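Local coordinates for protein D-threo-3-hydroxyaspartate dehydratase (PDB 3WQC) that catalyses the pyridoxal-5'-phosphate-dependent deamination of D-threo-3-hydroxyaspartate to oxaloacetate and ammonium, and also dehydrates L-threo- and L-erythro-3-hydroxyaspartate and D-serine, at residues Q44-R49 and T241-G246; A204-A209 and P221-G226. All coordinates share one frame; numbering follows the deposited sequence.

Overall arrangement
Both interactions belong to the TIM-barrel-type domain related to the N-terminal domain of alanine racemase, and their centres lie about 12 Å apart on the same side of the chain's centre. Interaction 1 joins strand 47-48 to strand 242-243; interaction 2 lays helix 192-215 over strand 222-225, which is the neighbour of strand 242-243 in the same parallel sheet. Along the chain, 204-209 and 221-226 are nested inside the long stretch of chain that interaction 1 closes between 44-49 and 241-246. A hydrogen bond between E242 OE1 and S224 OG (2.7 Å) links them directly. Each contributes to the cofactor pocket: R244, A245 and G246 from interaction 1, G226 from interaction 2.

Interaction 1 (Q44-R49 and T241-G246); sequences QGVRLR and TEVRAG. With PLP (pyridoxal-5'-phosphate), chain J.
R49 grips E242 side-on: R49 NE lies 2.9 Å from E242 OE1, and R49 NH2 lies 3.1 Å from E242 OE2. Both oxygens use their syn lone pairs and stay near the guanidinium plane, yet the carboxylate is turned 44° against that plane, so this salt bridge is twisted rather than flat. R49 leaves the backbone with CG anti to N and bends at chi3 (-74°), bringing NE over to the acid. E242 starts from the crowded position between N and C (chi1 65°) and then runs extended. Its OE1 also meets S224 OG, while D90 pairs with R49 NH1, so both charged ends have second partners. R47 stays further off, its NE joined to E242 OE2 through a water; a second water links OE2 to T241 OG1, which also hydrogen-bonds V223 N, and, weakly, to R47 NH2.

Beneath these side chains the backbones pair in parallel register, R47 with E242 and L48 with V243. R47 N donates to T241 O, V243 N to R47 O at 2.8 Å, and R49 N to V243 O in a nearly straight bond. On the sheet face opposite the salt bridge, V46 CG2 meets V243 CG2 at 3.7 Å.

Beyond the strand, 241-246 reaches the cofactor. R244 NH2 donates to PLP N1 at 2.9 Å, edge-on in its own guanidinium plane; an arginine here, as in alanine racemases, probably disfavours protonation of the pyridine nitrogen. S224 OG holds R244 NH1, and G246 N grips phosphate oxygen O1P of PLP at 2.6 Å. Helix 27-44, ending in a Schellman motif at G45, covers the V46, L48 and V243 face; W142 of strand 140-146 touches R49 and E242, and strand 222-225 flanks 242-243 as its other neighbour.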
ATOM      1  N   GLN B  44     -14.832 -26.481 -18.368  1.00 28.21           N
ATOM      2  CA  GLN B  44     -16.144 -26.176 -17.774  1.00 27.63           C
ATOM      3  C   GLN B  44     -17.121 -25.583 -18.834  1.00 24.31           C
ATOM      4  O   GLN B  44     -18.335 -25.539 -18.568  1.00 34.79           O
ATOM      5  CB  GLN B  44     -16.040 -25.242 -16.536  1.00 28.69           C
ATOM      6  CG  GLN B  44     -15.246 -25.782 -15.344  1.00 29.61           C
ATOM      7  CD  GLN B  44     -16.060 -26.741 -14.499  1.00 35.99           C
ATOM      8  OE1 GLN B  44     -17.024 -27.292 -14.936  1.00 43.10           O
ATOM      9  NE2 GLN B  44     -15.682 -26.894 -13.255  1.00 40.16           N
ATOM     10  N   GLY B  45     -16.655 -25.250 -20.049  1.00 26.19           N
ATOM     11  CA  GLY B  45     -17.475 -24.558 -21.102  1.00 28.35           C
ATOM     12  C   GLY B  45     -17.954 -23.173 -20.663  1.00 24.36           C
ATOM     13  O   GLY B  45     -19.102 -22.797 -21.060  1.00 27.95           O
ATOM     14  N   VAL B  46     -17.173 -22.421 -19.850  1.00 23.59           N
ATOM     15  CA  VAL B  46     -17.547 -21.078 -19.512  1.00 19.65           C
ATOM     16  C   VAL B  46     -16.495 -20.085 -20.035  1.00 18.04           C
ATOM     17  O   VAL B  46     -15.269 -20.477 -20.206  1.00 22.08           O
ATOM     18  CB  VAL B  46     -17.796 -20.883 -17.986  1.00 21.50           C
ATOM     19  CG1 VAL B  46     -18.880 -21.855 -17.563  1.00 25.75           C
ATOM     20  CG2 VAL B  46     -16.519 -21.142 -17.147  1.00 21.95           C
ATOM     21  N   ARG B  47     -16.858 -18.817 -20.183  1.00 17.52           N
ATOM     22  CA  ARG B  47     -15.910 -17.755 -20.538  1.00 18.03           C
ATOM     23  C   ARG B  47     -15.102 -17.430 -19.257  1.00 15.75           C
ATOM     24  O   ARG B  47     -15.582 -17.619 -18.098  1.00 16.69           O
ATOM     25  CB  ARG B  47     -16.626 -16.513 -20.979  1.00 20.11           C
ATOM     26  CG  ARG B  47     -17.321 -16.794 -22.293  1.00 21.24           C
ATOM     27  CD  ARG B  47     -17.626 -15.494 -22.932  1.00 37.77           C
ATOM     28  NE  ARG B  47     -18.798 -14.861 -22.404  1.00 39.66           N
ATOM     29  CZ  ARG B  47     -20.037 -15.113 -22.884  1.00 66.83           C
ATOM     30  NH1 ARG B  47     -20.182 -16.032 -23.812  1.00 72.21           N
ATOM     31  NH2 ARG B  47     -21.140 -14.503 -22.415  1.00 67.48           N
ATOM     32  N   LEU B  48     -13.874 -16.939 -19.478  1.00 14.94           N
ATOM     33  CA  LEU B  48     -13.071 -16.380 -18.337  1.00 15.30           C
ATOM     34  C   LEU B  48     -12.962 -14.915 -18.600  1.00 15.24           C
ATOM     35  O   LEU B  48     -12.525 -14.454 -19.669  1.00 15.82           O
ATOM     36  CB  LEU B  48     -11.609 -16.968 -18.389  1.00 15.88           C
ATOM     37  CG  LEU B  48     -10.693 -16.407 -17.324  1.00 15.25           C
ATOM     38  CD1 LEU B  48     -11.150 -16.673 -15.897  1.00 16.10           C
ATOM     39  CD2 LEU B  48      -9.274 -16.953 -17.485  1.00 20.28           C
ATOM     40  N   ARG B  49     -13.432 -14.121 -17.598  1.00 13.72           N
ATOM     41  CA  ARG B  49     -13.366 -12.621 -17.680  1.00 12.91           C
ATOM     42  C   ARG B  49     -12.410 -12.244 -16.529  1.00 12.78           C
ATOM     43  O   ARG B  49     -12.821 -12.021 -15.351  1.00 14.98           O
ATOM     44  CB  ARG B  49     -14.743 -11.998 -17.400  1.00 13.35           C
ATOM     45  CG  ARG B  49     -14.671 -10.466 -17.548  1.00 12.58           C
ATOM     46  CD  ARG B  49     -15.948  -9.771 -16.980  1.00 13.29           C
ATOM     47  NE  ARG B  49     -17.073  -9.967 -17.899  1.00 13.86           N
ATOM     48  CZ  ARG B  49     -17.276  -9.281 -19.018  1.00 14.09           C
ATOM     49  NH1 ARG B  49     -16.458  -8.237 -19.325  1.00 14.89           N
ATOM     50  NH2 ARG B  49     -18.314  -9.609 -19.836  1.00 20.77           N
ATOM     51  N   THR B 241     -22.356 -18.419 -17.153  1.00 13.93           N
ATOM     52  CA  THR B 241     -21.861 -18.040 -18.542  1.00 13.97           C
ATOM     53  C   THR B 241     -20.374 -17.697 -18.446  1.00 16.60           C
ATOM     54  O   THR B 241     -19.658 -17.861 -19.399  1.00 17.08           O
ATOM     55  CB  THR B 241     -22.642 -16.967 -19.267  1.00 22.92           C
ATOM     56  OG1 THR B 241     -22.625 -15.879 -18.483  1.00 24.56           O
ATOM     57  CG2 THR B 241     -24.085 -17.156 -19.072  1.00 23.17           C
ATOM     58  N   GLU B 242     -19.916 -17.100 -17.339  1.00 14.71           N
ATOM     59  CA  GLU B 242     -18.500 -16.657 -17.244  1.00 14.40           C
ATOM     60  C   GLU B 242     -18.085 -16.790 -15.790  1.00 13.53           C
ATOM     61  O   GLU B 242     -18.868 -16.659 -14.828  1.00 13.19           O
ATOM     62  CB  GLU B 242     -18.315 -15.261 -17.752  1.00 16.35           C
ATOM     63  CG  GLU B 242     -19.061 -14.264 -16.887  1.00 18.48           C
ATOM     64  CD  GLU B 242     -18.778 -12.795 -17.303  1.00 14.75           C
ATOM     65  OE1 GLU B 242     -18.599 -11.943 -16.366  1.00 14.02           O
ATOM     66  OE2 GLU B 242     -18.749 -12.422 -18.517  1.00 17.61           O
ATOM     67  N   VAL B 243     -16.769 -16.941 -15.631  1.00 14.89           N
ATOM     68  CA  VAL B 243     -16.119 -16.871 -14.330  1.00 13.71           C
ATOM     69  C   VAL B 243     -15.123 -15.713 -14.353  1.00 12.57           C
ATOM     70  O   VAL B 243     -14.420 -15.494 -15.335  1.00 14.49           O
ATOM     71  CB  VAL B 243     -15.378 -18.197 -14.070  1.00 14.58           C
ATOM     72  CG1 VAL B 243     -14.419 -18.162 -12.870  1.00 17.15           C
ATOM     73  CG2 VAL B 243     -16.399 -19.312 -13.879  1.00 18.18           C
ATOM     74  N   ARG B 244     -15.079 -14.999 -13.217  1.00 13.02           N
ATOM     75  CA  ARG B 244     -14.131 -13.900 -13.011  1.00 12.05           C
ATOM     76  C   ARG B 244     -13.088 -14.382 -11.971  1.00 14.79           C
ATOM     77  O   ARG B 244     -13.436 -14.857 -10.875  1.00 16.64           O
ATOM     78  CB  ARG B 244     -14.892 -12.676 -12.387  1.00 12.87           C
ATOM     79  CG  ARG B 244     -16.070 -12.284 -13.318  1.00 13.48           C
ATOM     80  CD  ARG B 244     -16.746 -10.969 -12.819  1.00 12.39           C
ATOM     81  NE  ARG B 244     -16.848 -10.968 -11.343  1.00 11.33           N
ATOM     82  CZ  ARG B 244     -17.646 -11.773 -10.614  1.00 12.15           C
ATOM     83  NH1 ARG B 244     -18.643 -12.460 -11.215  1.00 13.00           N
ATOM     84  NH2 ARG B 244     -17.486 -11.881  -9.293  1.00 13.93           N
ATOM     85  N   ALA B 245     -11.828 -14.190 -12.300  1.00 14.50           N
ATOM     86  CA  ALA B 245     -10.745 -14.525 -11.320  1.00 13.69           C
ATOM     87  C   ALA B 245      -9.597 -13.596 -11.696  1.00 13.43           C
ATOM     88  O   ALA B 245      -9.458 -13.193 -12.864  1.00 13.37           O
ATOM     89  CB  ALA B 245     -10.251 -15.972 -11.523  1.00 15.32           C
ATOM     90  N   GLY B 246      -8.874 -13.174 -10.673  1.00 13.78           N
ATOM     91  CA  GLY B 246      -7.778 -12.181 -10.931  1.00 15.44           C
ATOM     92  C   GLY B 246      -6.460 -12.593 -10.299  1.00 12.88           C
ATOM     93  O   GLY B 246      -5.427 -12.496 -10.991  1.00 14.50           O
TER
HETATM   94  N1  PLP J 402     -14.953 -10.530  -8.734  1.00 12.46           N
HETATM   95  C2  PLP J 402     -15.002  -9.426  -7.962  1.00 11.46           C
HETATM   96  C2A PLP J 402     -16.279  -8.627  -7.836  1.00 13.68           C
HETATM   97  C3  PLP J 402     -13.806  -9.010  -7.269  1.00 12.81           C
HETATM   98  O3  PLP J 402     -13.851  -7.911  -6.531  1.00 15.43           O
HETATM   99  C4  PLP J 402     -12.623  -9.816  -7.418  1.00 13.72           C
HETATM  100  C4A PLP J 402     -11.427  -9.391  -6.769  1.00 21.05           C
HETATM  101  C5  PLP J 402     -12.668 -10.968  -8.259  1.00 12.50           C
HETATM  102  C6  PLP J 402     -13.889 -11.330  -8.845  1.00 12.80           C
HETATM  103  C5A PLP J 402     -11.456 -11.848  -8.444  1.00 16.46           C
HETATM  104  O4P PLP J 402     -11.161 -12.542  -7.145  1.00 15.07           O
HETATM  105  P   PLP J 402      -9.710 -13.202  -6.991  1.00 13.99           P
HETATM  106  O1P PLP J 402      -9.539 -13.969  -8.249  1.00 17.22           O
HETATM  107  O2P PLP J 402      -9.867 -14.079  -5.799  1.00 15.05           O
HETATM  108  O3P PLP J 402      -8.693 -12.140  -6.888  1.00 19.34           O
HETATM  109  O   HOH W   1     -16.894 -12.894 -20.601  1.00 22.75           O
HETATM  110  O   HOH W   2     -20.846 -14.236 -19.718  1.00 34.27           O

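Interaction 2 (A204-A209 and P221-G226); sequences AGCVQA and PVVSVG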
ATOM      1  N   ALA B 204     -24.893 -22.053  -7.318  1.00 16.07           N
ATOM      2  CA  ALA B 204     -26.367 -22.289  -7.094  1.00 16.27           C
ATOM      3  C   ALA B 204     -27.088 -20.996  -6.765  1.00 16.11           C
ATOM      4  O   ALA B 204     -28.186 -20.728  -7.295  1.00 17.09           O
ATOM      5  CB  ALA B 204     -26.583 -23.312  -5.963  1.00 18.86           C
ATOM      6  N   GLY B 205     -26.468 -20.128  -5.957  1.00 15.49           N
ATOM      7  CA  GLY B 205     -27.139 -18.891  -5.562  1.00 14.85           C
ATOM      8  C   GLY B 205     -27.201 -17.911  -6.741  1.00 15.40           C
ATOM      9  O   GLY B 205     -28.243 -17.254  -6.915  1.00 13.95           O
ATOM     10  N   CYS B 206     -26.138 -17.796  -7.565  1.00 13.00           N
ATOM     11  CA  CYS B 206     -26.216 -16.837  -8.677  1.00 12.80           C
ATOM     12  C   CYS B 206     -27.265 -17.319  -9.680  1.00 13.43           C
ATOM     13  O   CYS B 206     -28.002 -16.529 -10.244  1.00 12.41           O
ATOM     14  CB  CYS B 206     -24.809 -16.685  -9.261  1.00 14.34           C
ATOM     15  SG  CYS B 206     -24.671 -15.074 -10.054  1.00 15.02           S
ATOM     16  N   VAL B 207     -27.225 -18.643 -10.002  1.00 13.04           N
ATOM     17  CA  VAL B 207     -28.192 -19.176 -10.958  1.00 13.54           C
ATOM     18  C   VAL B 207     -29.617 -19.063 -10.368  1.00 14.41           C
ATOM     19  O   VAL B 207     -30.525 -18.700 -11.151  1.00 14.10           O
ATOM     20  CB  VAL B 207     -27.785 -20.650 -11.262  1.00 14.19           C
ATOM     21  CG1 VAL B 207     -28.917 -21.314 -12.081  1.00 19.35           C
ATOM     22  CG2 VAL B 207     -26.486 -20.684 -12.109  1.00 16.63           C
ATOM     23  N   GLN B 208     -29.788 -19.263  -9.062  1.00 13.68           N
ATOM     24  CA  GLN B 208     -31.126 -19.073  -8.463  1.00 12.97           C
ATOM     25  C   GLN B 208     -31.636 -17.662  -8.717  1.00 11.73           C
ATOM     26  O   GLN B 208     -32.812 -17.459  -9.092  1.00 12.23           O
ATOM     27  CB  GLN B 208     -31.058 -19.319  -6.938  1.00 14.75           C
ATOM     28  CG  GLN B 208     -32.326 -19.047  -6.122  1.00 14.99           C
ATOM     29  CD  GLN B 208     -32.127 -19.223  -4.617  1.00 25.60           C
ATOM     30  OE1 GLN B 208     -30.980 -19.449  -4.179  1.00 30.10           O
ATOM     31  NE2 GLN B 208     -33.095 -18.866  -3.842  1.00 25.97           N
ATOM     32  N   ALA B 209     -30.747 -16.662  -8.528  1.00 10.98           N
ATOM     33  CA  ALA B 209     -31.210 -15.262  -8.747  1.00  9.71           C
ATOM     34  C   ALA B 209     -31.587 -15.082 -10.214  1.00 10.35           C
ATOM     35  O   ALA B 209     -32.602 -14.421 -10.525  1.00 11.36           O
ATOM     36  CB  ALA B 209     -30.081 -14.301  -8.361  1.00 10.88           C
ATOM     37  N   PRO B 221     -29.314 -12.516 -19.329  1.00 12.14           N
ATOM     38  CA  PRO B 221     -28.582 -13.506 -20.159  1.00 14.92           C
ATOM     39  C   PRO B 221     -27.241 -13.946 -19.546  1.00 13.67           C
ATOM     40  O   PRO B 221     -26.739 -15.019 -19.920  1.00 19.32           O
ATOM     41  CB  PRO B 221     -28.437 -12.786 -21.483  1.00 18.03           C
ATOM     42  CG  PRO B 221     -28.624 -11.333 -21.158  1.00 19.05           C
ATOM     43  CD  PRO B 221     -29.590 -11.239 -20.024  1.00 14.17           C
ATOM     44  N   VAL B 222     -26.591 -13.090 -18.757  1.00 13.26           N
ATOM     45  CA  VAL B 222     -25.287 -13.465 -18.209  1.00 12.52           C
ATOM     46  C   VAL B 222     -25.438 -13.873 -16.751  1.00 12.58           C
ATOM     47  O   VAL B 222     -26.164 -13.248 -15.937  1.00 13.46           O
ATOM     48  CB  VAL B 222     -24.286 -12.269 -18.269  1.00 15.21           C
ATOM     49  CG1 VAL B 222     -23.029 -12.558 -17.386  1.00 19.14           C
ATOM     50  CG2 VAL B 222     -23.983 -11.956 -19.724  1.00 17.86           C
ATOM     51  N   VAL B 223     -24.745 -14.946 -16.391  1.00 12.98           N
ATOM     52  CA  VAL B 223     -24.603 -15.402 -14.982  1.00 12.22           C
ATOM     53  C   VAL B 223     -23.110 -15.428 -14.783  1.00 11.91           C
ATOM     54  O   VAL B 223     -22.412 -16.283 -15.366  1.00 13.79           O
ATOM     55  CB  VAL B 223     -25.267 -16.729 -14.678  1.00 12.25           C
ATOM     56  CG1 VAL B 223     -25.014 -17.214 -13.259  1.00 16.14           C
ATOM     57  CG2 VAL B 223     -26.750 -16.605 -14.992  1.00 14.99           C
ATOM     58  N   SER B 224     -22.544 -14.592 -13.886  1.00 12.26           N
ATOM     59  CA  SER B 224     -21.066 -14.422 -13.713  1.00 11.77           C
ATOM     60  C   SER B 224     -20.753 -14.731 -12.282  1.00 11.98           C
ATOM     61  O   SER B 224     -21.305 -14.072 -11.335  1.00 13.75           O
ATOM     62  CB  SER B 224     -20.791 -12.969 -14.093  1.00 12.56           C
ATOM     63  OG  SER B 224     -19.396 -12.707 -13.940  1.00 13.72           O
ATOM     64  N   VAL B 225     -19.818 -15.649 -12.038  1.00 11.90           N
ATOM     65  CA  VAL B 225     -19.383 -15.973 -10.653  1.00 12.48           C
ATOM     66  C   VAL B 225     -17.893 -15.811 -10.540  1.00 13.43           C
ATOM     67  O   VAL B 225     -17.217 -15.790 -11.574  1.00 15.37           O
ATOM     68  CB  VAL B 225     -19.778 -17.434 -10.212  1.00 13.77           C
ATOM     69  CG1 VAL B 225     -21.301 -17.633 -10.434  1.00 15.32           C
ATOM     70  CG2 VAL B 225     -19.000 -18.482 -11.052  1.00 16.55           C
ATOM     71  N   GLY B 226     -17.378 -15.801  -9.322  1.00 14.93           N
ATOM     72  CA  GLY B 226     -15.957 -16.195  -9.163  1.00 18.32           C
ATOM     73  C   GLY B 226     -15.178 -15.501  -8.095  1.00 15.19           C
ATOM     74  O   GLY B 226     -15.370 -14.335  -7.823  1.00 17.54           O
TER
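C206 points from helix 192-215 toward strand 222-225 and carries most of the contact on the helix side. C206 CB sits 3.8 Å from V225 CG1 and 4.0 Å from V223 CG1, so the root of the side chain already touches both valines. From there SG swings anti to the backbone N (chi1 -154°), and the tip comes to rest over V223 CG1 and the S224 carbonyl oxygen. C206 SG lies 3.9 Å from V223 CG1. The distance from C206 SG to S224 O is 3.7 Å, a van der Waals approach to the backbone. V179 of strand 175-180 and T181 just beyond it also touch C206.

One residue further on, V207 CG2, the branch anti to its carbonyl carbon, reaches the same methyl, V223 CG1, at 3.9 Å. The two valines cross at about a right angle. V223 CG1, itself anti to the backbone N, thus meets both C206 SG and V207 CG2. S224 points away from the helix, to the side where its OG hydrogen-bonds E242 and R244.

Helix and strand run nearly antiparallel, at 158° with their axes 8.5 Å apart. Strand 175-180, helix 192-215 and strand 222-225 form a beta-alpha-beta crossover between parallel neighbours of the barrel, and this contact is its helix-to-second-strand half. A210 and R214, later in the helix, also touch V223, while E202 reaches V225.

No hydrogen bond joins the two segments. Methyl groups and a thiol fill a buried seam, so cohesion comes from van der Waals and hydrophobic contact, while the polar work of the strand lies outside this seam.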